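PDB 7CPX: lovastatin nonaketide synthase, polyketide synthase component, which builds the dihydromonacolin L precursor of lovastatin from malonyl-CoA by iterative condensation, methylation, ketoreduction and dehydration, working as a homodimer together with its partner lovC. Local coordinates for residues K1015-S1026 against A1078-V1089; L1039-S1049 against T1059-L1068. The protein carries 2 engineered substitutions. All coordinates share one frame; numbering follows the deposited sequence.

Contact 1: residues K1015-S1026 against A1078-V1089; sequences KQVKLLEILDMS and AKGQLALTIEDV
L1082 turns CG anti to its own carbonyl carbon (chi1 -66°), which carries the CD2 branch between two residues of the facing strand: L1082 CD2 lies 3.4 Å from L1020 CD2 and 3.3 Å from I1022 CG1. L1082 lies side by side with each of them, pointing the same way. Farther along this apolar face, V1017 CG1 meets L1084 CD2 and I1086 CG2, each at 3.5 Å, the chains crossing at a slant. On the other face E1087 has CG between its backbone N and carbonyl carbon (chi1 63°) and then extends, while K1018 bends at chi2 and chi3, so that its alkyl chain passes obliquely across the E1087 carboxylate; the resulting salt bridge, K1018 NZ to E1087 OE2, is long at 3.3 Å.

The antiparallel ladder, with axes at 151°, has two register shifts. K1018 and L1019 both oppose T1085, a classic beta bulge, and L1019 N bonds T1085 O at 2.9 Å. A second bulge between L1023 and S1026 brings M1025 and G1080 together, with CA atoms 3.8 Å apart.

E1021 sends its carboxylate to R2015 of the second subunit. Strand 1196-1206 pairs with 1015-1026, strand 1057-1067 flanks 1078-1089, and helix 995-1012 packs on the apolar face through L1007 against V1017 and M1003 against L1020, and meets M1025 with I999.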
loop_
_atom_site.group_PDB
_atom_site.type_symbol
_atom_site.label_atom_id
_atom_site.label_comp_id
_atom_site.label_asym_id
_atom_site.label_seq_id
_atom_site.Cartn_x
_atom_site.Cartn_y
_atom_site.Cartn_z
ATOM N N LYS A 1015 -12.981 12.165 12.144
ATOM C CA LYS A 1015 -13.240 11.651 13.479
ATOM C C LYS A 1015 -12.152 12.118 14.434
ATOM O O LYS A 1015 -10.978 12.203 14.060
ATOM C CB LYS A 1015 -13.294 10.122 13.475
ATOM C CG LYS A 1015 -14.320 9.530 12.526
ATOM C CD LYS A 1015 -15.732 9.931 12.907
ATOM C CE LYS A 1015 -16.763 9.168 12.096
ATOM N NZ LYS A 1015 -18.150 9.588 12.428
ATOM N N GLN A 1016 -12.548 12.427 15.666
ATOM C CA GLN A 1016 -11.610 12.723 16.739
ATOM C C GLN A 1016 -11.533 11.506 17.649
ATOM O O GLN A 1016 -12.558 11.041 18.159
ATOM C CB GLN A 1016 -12.037 13.960 17.529
ATOM C CG GLN A 1016 -11.103 14.291 18.684
ATOM C CD GLN A 1016 -11.448 15.599 19.366
ATOM O OE1 GLN A 1016 -12.463 16.223 19.061
ATOM N NE2 GLN A 1016 -10.602 16.020 20.297
ATOM N N VAL A 1017 -10.321 10.997 17.852
ATOM C CA VAL A 1017 -10.120 9.785 18.640
ATOM C C VAL A 1017 -10.201 10.150 20.117
ATOM O O VAL A 1017 -9.321 10.828 20.651
ATOM C CB VAL A 1017 -8.784 9.109 18.306
ATOM C CG1 VAL A 1017 -8.879 8.387 16.984
ATOM C CG2 VAL A 1017 -7.662 10.125 18.257
ATOM N N LYS A 1018 -11.269 9.705 20.780
ATOM C CA LYS A 1018 -11.351 9.865 22.226
ATOM C C LYS A 1018 -10.351 8.960 22.931
ATOM O O LYS A 1018 -9.806 9.331 23.977
ATOM C CB LYS A 1018 -12.768 9.557 22.710
ATOM C CG LYS A 1018 -13.874 10.319 21.986
ATOM C CD LYS A 1018 -14.385 11.494 22.804
ATOM C CE LYS A 1018 -13.320 12.562 22.981
ATOM N NZ LYS A 1018 -13.846 13.746 23.712
ATOM N N LEU A 1019 -10.102 7.780 22.371
ATOM C CA LEU A 1019 -9.200 6.805 22.965
ATOM C C LEU A 1019 -8.516 6.032 21.847
ATOM O O LEU A 1019 -9.098 5.830 20.779
ATOM C CB LEU A 1019 -9.956 5.848 23.890
ATOM C CG LEU A 1019 -9.482 5.780 25.339
ATOM C CD1 LEU A 1019 -10.423 4.920 26.157
ATOM C CD2 LEU A 1019 -8.076 5.234 25.395
ATOM N N LEU A 1020 -7.290 5.569 22.108
ATOM C CA LEU A 1020 -6.474 4.928 21.074
ATOM C C LEU A 1020 -5.738 3.743 21.699
ATOM O O LEU A 1020 -4.676 3.910 22.298
ATOM C CB LEU A 1020 -5.507 5.941 20.473
ATOM C CG LEU A 1020 -4.862 5.630 19.124
ATOM C CD1 LEU A 1020 -4.014 6.809 18.690
ATOM C CD2 LEU A 1020 -4.023 4.371 19.189
ATOM N N GLU A 1021 -6.310 2.550 21.565
ATOM C CA GLU A 1021 -5.663 1.331 22.019
ATOM C C GLU A 1021 -4.842 0.729 20.889
ATOM O O GLU A 1021 -5.189 0.846 19.713
ATOM C CB GLU A 1021 -6.691 0.302 22.493
ATOM C CG GLU A 1021 -7.764 0.835 23.427
ATOM C CD GLU A 1021 -8.921 -0.130 23.588
ATOM O OE1 GLU A 1021 -8.786 -1.297 23.165
ATOM O OE2 GLU A 1021 -9.969 0.278 24.133
ATOM N N ILE A 1022 -3.751 0.070 21.261
ATOM C CA ILE A 1022 -2.957 -0.747 20.356
ATOM C C ILE A 1022 -2.937 -2.155 20.925
ATOM O O ILE A 1022 -2.403 -2.378 22.014
ATOM C CB ILE A 1022 -1.533 -0.200 20.185
ATOM C CG1 ILE A 1022 -1.551 1.029 19.280
ATOM C CG2 ILE A 1022 -0.631 -1.271 19.608
ATOM C CD1 ILE A 1022 -0.236 1.755 19.212
ATOM N N LEU A 1023 -3.492 -3.100 20.177
ATOM C CA LEU A 1023 -3.741 -4.452 20.651
ATOM C C LEU A 1023 -2.825 -5.447 19.953
ATOM O O LEU A 1023 -2.535 -5.312 18.758
ATOM C CB LEU A 1023 -5.201 -4.847 20.410
ATOM C CG LEU A 1023 -6.260 -3.907 20.988
ATOM C CD1 LEU A 1023 -7.644 -4.295 20.497
ATOM C CD2 LEU A 1023 -6.211 -3.922 22.502
ATOM N N ASP A 1024 -2.366 -6.439 20.716
ATOM C CA ASP A 1024 -1.596 -7.560 20.178
ATOM C C ASP A 1024 -0.447 -7.073 19.304
ATOM O O ASP A 1024 -0.111 -7.690 18.291
ATOM C CB ASP A 1024 -2.500 -8.516 19.396
ATOM C CG ASP A 1024 -1.822 -9.835 19.080
ATOM O OD1 ASP A 1024 -0.657 -10.020 19.489
ATOM O OD2 ASP A 1024 -2.454 -10.688 18.422
ATOM N N MET A 1025 0.165 -5.958 19.689
ATOM C CA MET A 1025 1.269 -5.422 18.910
ATOM C C MET A 1025 2.510 -6.282 19.088
ATOM O O MET A 1025 2.805 -6.761 20.186
ATOM C CB MET A 1025 1.570 -3.985 19.318
ATOM C CG MET A 1025 2.781 -3.407 18.611
ATOM S SD MET A 1025 2.852 -1.613 18.696
ATOM C CE MET A 1025 4.291 -1.287 17.682
ATOM N N SER A 1026 3.241 -6.473 17.994
ATOM C CA SER A 1026 4.451 -7.280 17.992
ATOM C C SER A 1026 5.535 -6.550 17.218
ATOM O O SER A 1026 5.299 -6.095 16.096
ATOM C CB SER A 1026 4.196 -8.655 17.369
ATOM O OG SER A 1026 5.383 -9.425 17.330
ATOM N N ALA A 1078 7.258 -4.271 12.754
ATOM C CA ALA A 1078 6.283 -4.382 13.828
ATOM C C ALA A 1078 4.907 -4.608 13.225
ATOM O O ALA A 1078 4.680 -4.355 12.041
ATOM C CB ALA A 1078 6.282 -3.133 14.712
ATOM N N LYS A 1079 3.984 -5.073 14.062
ATOM C CA LYS A 1079 2.609 -5.281 13.635
ATOM C C LYS A 1079 1.703 -5.205 14.852
ATOM O O LYS A 1079 2.158 -5.305 15.993
ATOM C CB LYS A 1079 2.435 -6.625 12.922
ATOM C CG LYS A 1079 2.772 -7.830 13.782
ATOM C CD LYS A 1079 2.425 -9.126 13.077
ATOM C CE LYS A 1079 2.774 -10.328 13.934
ATOM N NZ LYS A 1079 2.403 -11.613 13.282
ATOM N N GLY A 1080 0.412 -5.030 14.590
ATOM C CA GLY A 1080 -0.564 -4.992 15.663
ATOM C C GLY A 1080 -1.910 -4.519 15.151
ATOM O O GLY A 1080 -2.150 -4.477 13.945
ATOM N N GLN A 1081 -2.776 -4.149 16.092
ATOM C CA GLN A 1081 -4.087 -3.607 15.782
ATOM C C GLN A 1081 -4.261 -2.298 16.534
ATOM O O GLN A 1081 -3.595 -2.049 17.536
ATOM C CB GLN A 1081 -5.212 -4.577 16.168
ATOM C CG GLN A 1081 -4.889 -6.042 15.932
ATOM C CD GLN A 1081 -4.692 -6.370 14.469
ATOM O OE1 GLN A 1081 -5.283 -5.737 13.595
ATOM N NE2 GLN A 1081 -3.854 -7.362 14.192
ATOM N N LEU A 1082 -5.166 -1.464 16.041
ATOM C CA LEU A 1082 -5.524 -0.209 16.683
ATOM C C LEU A 1082 -7.029 -0.182 16.894
ATOM O O LEU A 1082 -7.793 -0.426 15.957
ATOM C CB LEU A 1082 -5.092 0.989 15.839
ATOM C CG LEU A 1082 -3.589 1.194 15.667
ATOM C CD1 LEU A 1082 -3.265 1.597 14.245
ATOM C CD2 LEU A 1082 -3.097 2.251 16.631
ATOM N N ALA A 1083 -7.447 0.121 18.114
ATOM C CA ALA A 1083 -8.854 0.263 18.463
ATOM C C ALA A 1083 -9.077 1.712 18.869
ATOM O O ALA A 1083 -8.646 2.136 19.944
ATOM C CB ALA A 1083 -9.246 -0.696 19.584
ATOM N N LEU A 1084 -9.734 2.469 18.005
ATOM C CA LEU A 1084 -9.973 3.886 18.222
ATOM C C LEU A 1084 -11.409 4.075 18.684
ATOM O O LEU A 1084 -12.347 3.686 17.980
ATOM C CB LEU A 1084 -9.722 4.684 16.944
ATOM C CG LEU A 1084 -8.296 4.842 16.415
ATOM C CD1 LEU A 1084 -7.571 3.516 16.345
ATOM C CD2 LEU A 1084 -8.349 5.482 15.040
ATOM N N THR A 1085 -11.573 4.649 19.871
ATOM C CA THR A 1085 -12.857 5.169 20.317
ATOM C C THR A 1085 -12.936 6.616 19.857
ATOM O O THR A 1085 -12.129 7.449 20.285
ATOM C CB THR A 1085 -12.996 5.066 21.834
ATOM O OG1 THR A 1085 -12.848 3.699 22.239
ATOM C CG2 THR A 1085 -14.354 5.584 22.290
ATOM N N ILE A 1086 -13.905 6.911 18.989
ATOM C CA ILE A 1086 -13.901 8.123 18.185
ATOM C C ILE A 1086 -15.208 8.880 18.361
ATOM O O ILE A 1086 -16.209 8.350 18.850
ATOM C CB ILE A 1086 -13.679 7.808 16.691
ATOM C CG1 ILE A 1086 -14.563 6.630 16.268
ATOM C CG2 ILE A 1086 -12.223 7.502 16.432
ATOM C CD1 ILE A 1086 -14.548 6.350 14.785
ATOM N N GLU A 1087 -15.180 10.144 17.948
ATOM C CA GLU A 1087 -16.356 10.994 17.880
ATOM C C GLU A 1087 -16.303 11.797 16.587
ATOM O O GLU A 1087 -15.260 11.901 15.937
ATOM C CB GLU A 1087 -16.449 11.927 19.096
ATOM C CG GLU A 1087 -15.299 12.914 19.217
ATOM C CD GLU A 1087 -15.451 13.833 20.413
ATOM O OE1 GLU A 1087 -16.450 13.690 21.149
ATOM O OE2 GLU A 1087 -14.574 14.697 20.617
ATOM N N ASP A 1088 -17.448 12.373 16.217
ATOM C CA ASP A 1088 -17.554 13.056 14.934
ATOM C C ASP A 1088 -16.649 14.278 14.840
ATOM O O ASP A 1088 -16.394 14.758 13.729
ATOM C CB ASP A 1088 -19.004 13.472 14.679
ATOM C CG ASP A 1088 -19.544 14.396 15.753
ATOM O OD1 ASP A 1088 -18.818 14.660 16.736
ATOM O OD2 ASP A 1088 -20.695 14.862 15.615
ATOM N N VAL A 1089 -16.163 14.794 15.963
ATOM C CA VAL A 1089 -15.319 15.982 15.945
ATOM C C VAL A 1089 -14.014 15.660 15.228
ATOM O O VAL A 1089 -13.592 16.389 14.331
ATOM C CB VAL A 1089 -15.049 16.509 17.369
ATOM C CG1 VAL A 1089 -14.196 17.771 17.320
ATOM C CG2 VAL A 1089 -16.356 16.781 18.107
#

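Contact 2: residues L1039-S1049 against T1059-L1068; sequences LVELNLTADVS and TISFKIDSCL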
loop_
_atom_site.group_PDB
_atom_site.type_symbol
_atom_site.label_atom_id
_atom_site.label_comp_id
_atom_site.label_asym_id
_atom_site.label_seq_id
_atom_site.Cartn_x
_atom_site.Cartn_y
_atom_site.Cartn_z
ATOM N N LEU A 1039 19.747 5.368 5.461
ATOM C CA LEU A 1039 18.306 5.429 5.259
ATOM C C LEU A 1039 17.712 4.039 5.436
ATOM O O LEU A 1039 18.117 3.091 4.755
ATOM C CB LEU A 1039 17.971 5.973 3.872
ATOM C CG LEU A 1039 18.154 7.475 3.654
ATOM C CD1 LEU A 1039 18.030 7.805 2.178
ATOM C CD2 LEU A 1039 17.137 8.269 4.456
ATOM N N VAL A 1040 16.756 3.922 6.350
ATOM C CA VAL A 1040 16.003 2.694 6.566
ATOM C C VAL A 1040 14.559 2.981 6.192
ATOM O O VAL A 1040 13.933 3.884 6.757
ATOM C CB VAL A 1040 16.114 2.206 8.018
ATOM C CG1 VAL A 1040 15.272 0.962 8.229
ATOM C CG2 VAL A 1040 17.565 1.933 8.374
ATOM N N GLU A 1041 14.035 2.226 5.233
ATOM C CA GLU A 1041 12.673 2.455 4.776
ATOM C C GLU A 1041 11.682 1.902 5.788
ATOM O O GLU A 1041 11.776 0.741 6.192
ATOM C CB GLU A 1041 12.452 1.808 3.413
ATOM C CG GLU A 1041 11.038 1.966 2.879
ATOM C CD GLU A 1041 10.895 1.475 1.454
ATOM O OE1 GLU A 1041 11.931 1.249 0.798
ATOM O OE2 GLU A 1041 9.747 1.315 0.990
ATOM N N LEU A 1042 10.735 2.742 6.197
ATOM C CA LEU A 1042 9.634 2.352 7.064
ATOM C C LEU A 1042 8.331 2.618 6.328
ATOM O O LEU A 1042 8.051 3.759 5.941
ATOM C CB LEU A 1042 9.667 3.121 8.387
ATOM C CG LEU A 1042 10.879 2.881 9.286
ATOM C CD1 LEU A 1042 10.740 3.676 10.568
ATOM C CD2 LEU A 1042 11.040 1.408 9.599
ATOM N N ASN A 1043 7.541 1.569 6.137
ATOM C CA ASN A 1043 6.243 1.663 5.484
ATOM C C ASN A 1043 5.195 1.183 6.474
ATOM O O ASN A 1043 5.105 -0.015 6.758
ATOM C CB ASN A 1043 6.216 0.836 4.200
ATOM C CG ASN A 1043 7.405 1.119 3.303
ATOM O OD1 ASN A 1043 8.021 0.202 2.763
ATOM N ND2 ASN A 1043 7.739 2.394 3.149
ATOM N N LEU A 1044 4.424 2.115 7.019
ATOM C CA LEU A 1044 3.353 1.777 7.950
ATOM C C LEU A 1044 2.072 1.610 7.149
ATOM O O LEU A 1044 1.486 2.587 6.681
ATOM C CB LEU A 1044 3.205 2.845 9.026
ATOM C CG LEU A 1044 1.934 2.738 9.873
ATOM C CD1 LEU A 1044 1.674 1.305 10.291
ATOM C CD2 LEU A 1044 2.032 3.621 11.098
ATOM N N THR A 1045 1.646 0.362 6.982
ATOM C CA THR A 1045 0.399 0.046 6.303
ATOM C C THR A 1045 -0.678 -0.180 7.355
ATOM O O THR A 1045 -0.570 -1.102 8.169
ATOM C CB THR A 1045 0.559 -1.192 5.423
ATOM O OG1 THR A 1045 1.640 -0.993 4.503
ATOM C CG2 THR A 1045 -0.720 -1.469 4.653
ATOM N N ALA A 1046 -1.708 0.658 7.335
ATOM C CA ALA A 1046 -2.796 0.605 8.302
ATOM C C ALA A 1046 -4.106 0.452 7.549
ATOM O O ALA A 1046 -4.465 1.310 6.737
ATOM C CB ALA A 1046 -2.818 1.862 9.172
ATOM N N ASP A 1047 -4.824 -0.628 7.827
ATOM C CA ASP A 1047 -6.054 -0.964 7.127
ATOM C C ASP A 1047 -7.166 -1.090 8.154
ATOM O O ASP A 1047 -7.117 -1.972 9.016
ATOM C CB ASP A 1047 -5.880 -2.264 6.347
ATOM C CG ASP A 1047 -4.481 -2.412 5.793
ATOM O OD1 ASP A 1047 -4.171 -1.771 4.767
ATOM O OD2 ASP A 1047 -3.679 -3.147 6.406
ATOM N N VAL A 1048 -8.163 -0.214 8.063
ATOM C CA VAL A 1048 -9.246 -0.183 9.040
ATOM C C VAL A 1048 -10.158 -1.368 8.739
ATOM O O VAL A 1048 -11.036 -1.295 7.878
ATOM C CB VAL A 1048 -10.008 1.144 9.021
ATOM C CG1 VAL A 1048 -10.283 1.584 7.610
ATOM C CG2 VAL A 1048 -11.307 1.012 9.782
ATOM N N SER A 1049 -9.946 -2.472 9.457
ATOM C CA SER A 1049 -10.779 -3.651 9.277
ATOM C C SER A 1049 -12.212 -3.413 9.729
ATOM O O SER A 1049 -13.114 -4.132 9.289
ATOM C CB SER A 1049 -10.182 -4.833 10.040
ATOM O OG SER A 1049 -10.050 -4.531 11.418
ATOM N N THR A 1059 -11.395 -0.311 14.136
ATOM C CA THR A 1059 -10.358 -1.328 14.252
ATOM C C THR A 1059 -9.487 -1.308 13.004
ATOM O O THR A 1059 -9.994 -1.432 11.882
ATOM C CB THR A 1059 -10.967 -2.716 14.449
ATOM O OG1 THR A 1059 -11.876 -2.690 15.555
ATOM C CG2 THR A 1059 -9.876 -3.739 14.723
ATOM N N ILE A 1060 -8.178 -1.166 13.211
ATOM C CA ILE A 1060 -7.221 -0.940 12.135
ATOM C C ILE A 1060 -6.009 -1.841 12.316
ATOM O O ILE A 1060 -5.196 -1.626 13.218
ATOM C CB ILE A 1060 -6.779 0.535 12.093
ATOM C CG1 ILE A 1060 -7.983 1.468 12.240
ATOM C CG2 ILE A 1060 -6.037 0.831 10.803
ATOM C CD1 ILE A 1060 -7.608 2.928 12.285
ATOM N N SER A 1061 -5.862 -2.842 11.457
ATOM C CA SER A 1061 -4.653 -3.651 11.487
ATOM C C SER A 1061 -3.498 -2.864 10.883
ATOM O O SER A 1061 -3.583 -2.377 9.755
ATOM C CB SER A 1061 -4.864 -4.954 10.719
ATOM O OG SER A 1061 -5.938 -5.700 11.265
ATOM N N PHE A 1062 -2.408 -2.742 11.638
ATOM C CA PHE A 1062 -1.279 -1.930 11.218
ATOM C C PHE A 1062 -0.016 -2.776 11.210
ATOM O O PHE A 1062 0.146 -3.693 12.018
ATOM C CB PHE A 1062 -1.091 -0.704 12.125
ATOM C CG PHE A 1062 -0.499 -1.020 13.468
ATOM C CD1 PHE A 1062 0.866 -0.958 13.663
ATOM C CD2 PHE A 1062 -1.306 -1.362 14.537
ATOM C CE1 PHE A 1062 1.420 -1.241 14.892
ATOM C CE2 PHE A 1062 -0.757 -1.645 15.773
ATOM C CZ PHE A 1062 0.608 -1.586 15.950
ATOM N N LYS A 1063 0.870 -2.458 10.268
ATOM C CA LYS A 1063 2.129 -3.173 10.089
ATOM C C LYS A 1063 3.187 -2.165 9.669
ATOM O O LYS A 1063 3.075 -1.553 8.604
ATOM C CB LYS A 1063 1.998 -4.279 9.041
ATOM C CG LYS A 1063 0.881 -5.268 9.310
ATOM C CD LYS A 1063 0.777 -6.292 8.194
ATOM C CE LYS A 1063 -0.405 -7.221 8.397
ATOM N NZ LYS A 1063 -0.285 -8.005 9.655
ATOM N N ILE A 1064 4.204 -1.985 10.508
ATOM C CA ILE A 1064 5.364 -1.165 10.163
ATOM C C ILE A 1064 6.370 -2.120 9.533
ATOM O O ILE A 1064 7.092 -2.842 10.220
ATOM C CB ILE A 1064 5.940 -0.439 11.376
ATOM C CG1 ILE A 1064 4.976 0.632 11.885
ATOM C CG2 ILE A 1064 7.276 0.186 11.024
ATOM C CD1 ILE A 1064 3.857 0.088 12.721
ATOM N N ASP A 1065 6.393 -2.148 8.204
ATOM C CA ASP A 1065 7.410 -2.893 7.485
ATOM C C ASP A 1065 8.690 -2.073 7.406
ATOM O O ASP A 1065 8.658 -0.849 7.262
ATOM C CB ASP A 1065 6.922 -3.239 6.082
ATOM C CG ASP A 1065 5.565 -3.914 6.089
ATOM O OD1 ASP A 1065 5.268 -4.644 7.058
ATOM O OD2 ASP A 1065 4.796 -3.716 5.125
ATOM N N SER A 1066 9.827 -2.758 7.499
ATOM C CA SER A 1066 11.113 -2.083 7.522
ATOM C C SER A 1066 12.072 -2.740 6.544
ATOM O O SER A 1066 12.037 -3.954 6.327
ATOM C CB SER A 1066 11.731 -2.089 8.923
ATOM O OG SER A 1066 11.836 -3.409 9.427
ATOM N N CYS A 1067 12.931 -1.911 5.959
ATOM C CA CYS A 1067 14.013 -2.369 5.095
ATOM C C CYS A 1067 15.261 -1.579 5.449
ATOM O O CYS A 1067 15.318 -0.370 5.207
ATOM C CB CYS A 1067 13.669 -2.187 3.618
ATOM S SG CYS A 1067 14.962 -2.769 2.515
ATOM N N LEU A 1068 16.256 -2.261 6.019
ATOM C CA LEU A 1068 17.443 -1.567 6.506
ATOM C C LEU A 1068 18.232 -0.924 5.374
ATOM O O LEU A 1068 18.693 0.215 5.515
ATOM C CB LEU A 1068 18.329 -2.540 7.283
ATOM C CG LEU A 1068 17.613 -3.356 8.363
ATOM C CD1 LEU A 1068 18.609 -4.168 9.173
ATOM C CD2 LEU A 1068 16.792 -2.455 9.271
#
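The F1062 ring is met at its edge by L1044, whose CD1 lies near the ring plane, 4.1 Å from F1062 CD1; I1064 CD1, from the ring's own strand, sits at the edge in plane. The ring's surroundings also include A1002 of helix 995-1012 and L1082 of the adjoining strand. L1044 reaches this place because its CG stands anti to the backbone N (chi1 168°), swinging CD1 across the pair of strands to I1064 CD1 at 3.5 Å. The same face continues with A1046 CB against I1060 CG2 at 3.8 Å, and at its other end with L1042 CD2 touching S1066 CB at 3.6 Å.

Four hydrogen-bonded pairs, E1041-C1067, N1043-D1065, T1045-K1063 and D1047-S1061, fix the register without a shift. N1043 N to D1065 O is 2.9 Å and nearly straight at 170°, whereas in the D1047-S1061 pair the bond from S1061 N to D1047 O is weak.

The polar face looks toward the second subunit. K1063 NZ donates to V1048 O of that subunit, and the reciprocal bond is made too; E1041 OE2 forms a salt bridge with R941 of the second subunit and takes a weak bond from N1043 ND2. D1047 lies close to its own copy there, but its OD1 is bonded to S967 within the chain.

With strand axes at 162°, the hairpin is part of an antiparallel sheet that packs round helix 995-1012, as expected of a hotdog fold and consistent with the N-terminal hotdog of the dehydratase domain.

How the contacts relate
Both contacts join neighbouring strands of the same curved sheet, and helix 995-1012 touches the apolar face of each. Strands 1057-1067 and 1075-1087 connect them: L1082 N lies 2.8 Å from I1060 O, Q1081 OE1 probably bonds S1061 OG, and M1025 SD packs on F1062 CZ at 3.5 Å. Contact 2 is the more buried, with no exposed residue and a regular register; E1041 and K1063 find partners in the second subunit, which in contact 1 is reached through E1021. Contact 1 is only partly buried, is interrupted by two bulges and keeps a salt bridge at its more exposed end. Strand 1016-1027 also pairs with strand 1196-1206, which lies in the predicted C-terminal hotdog.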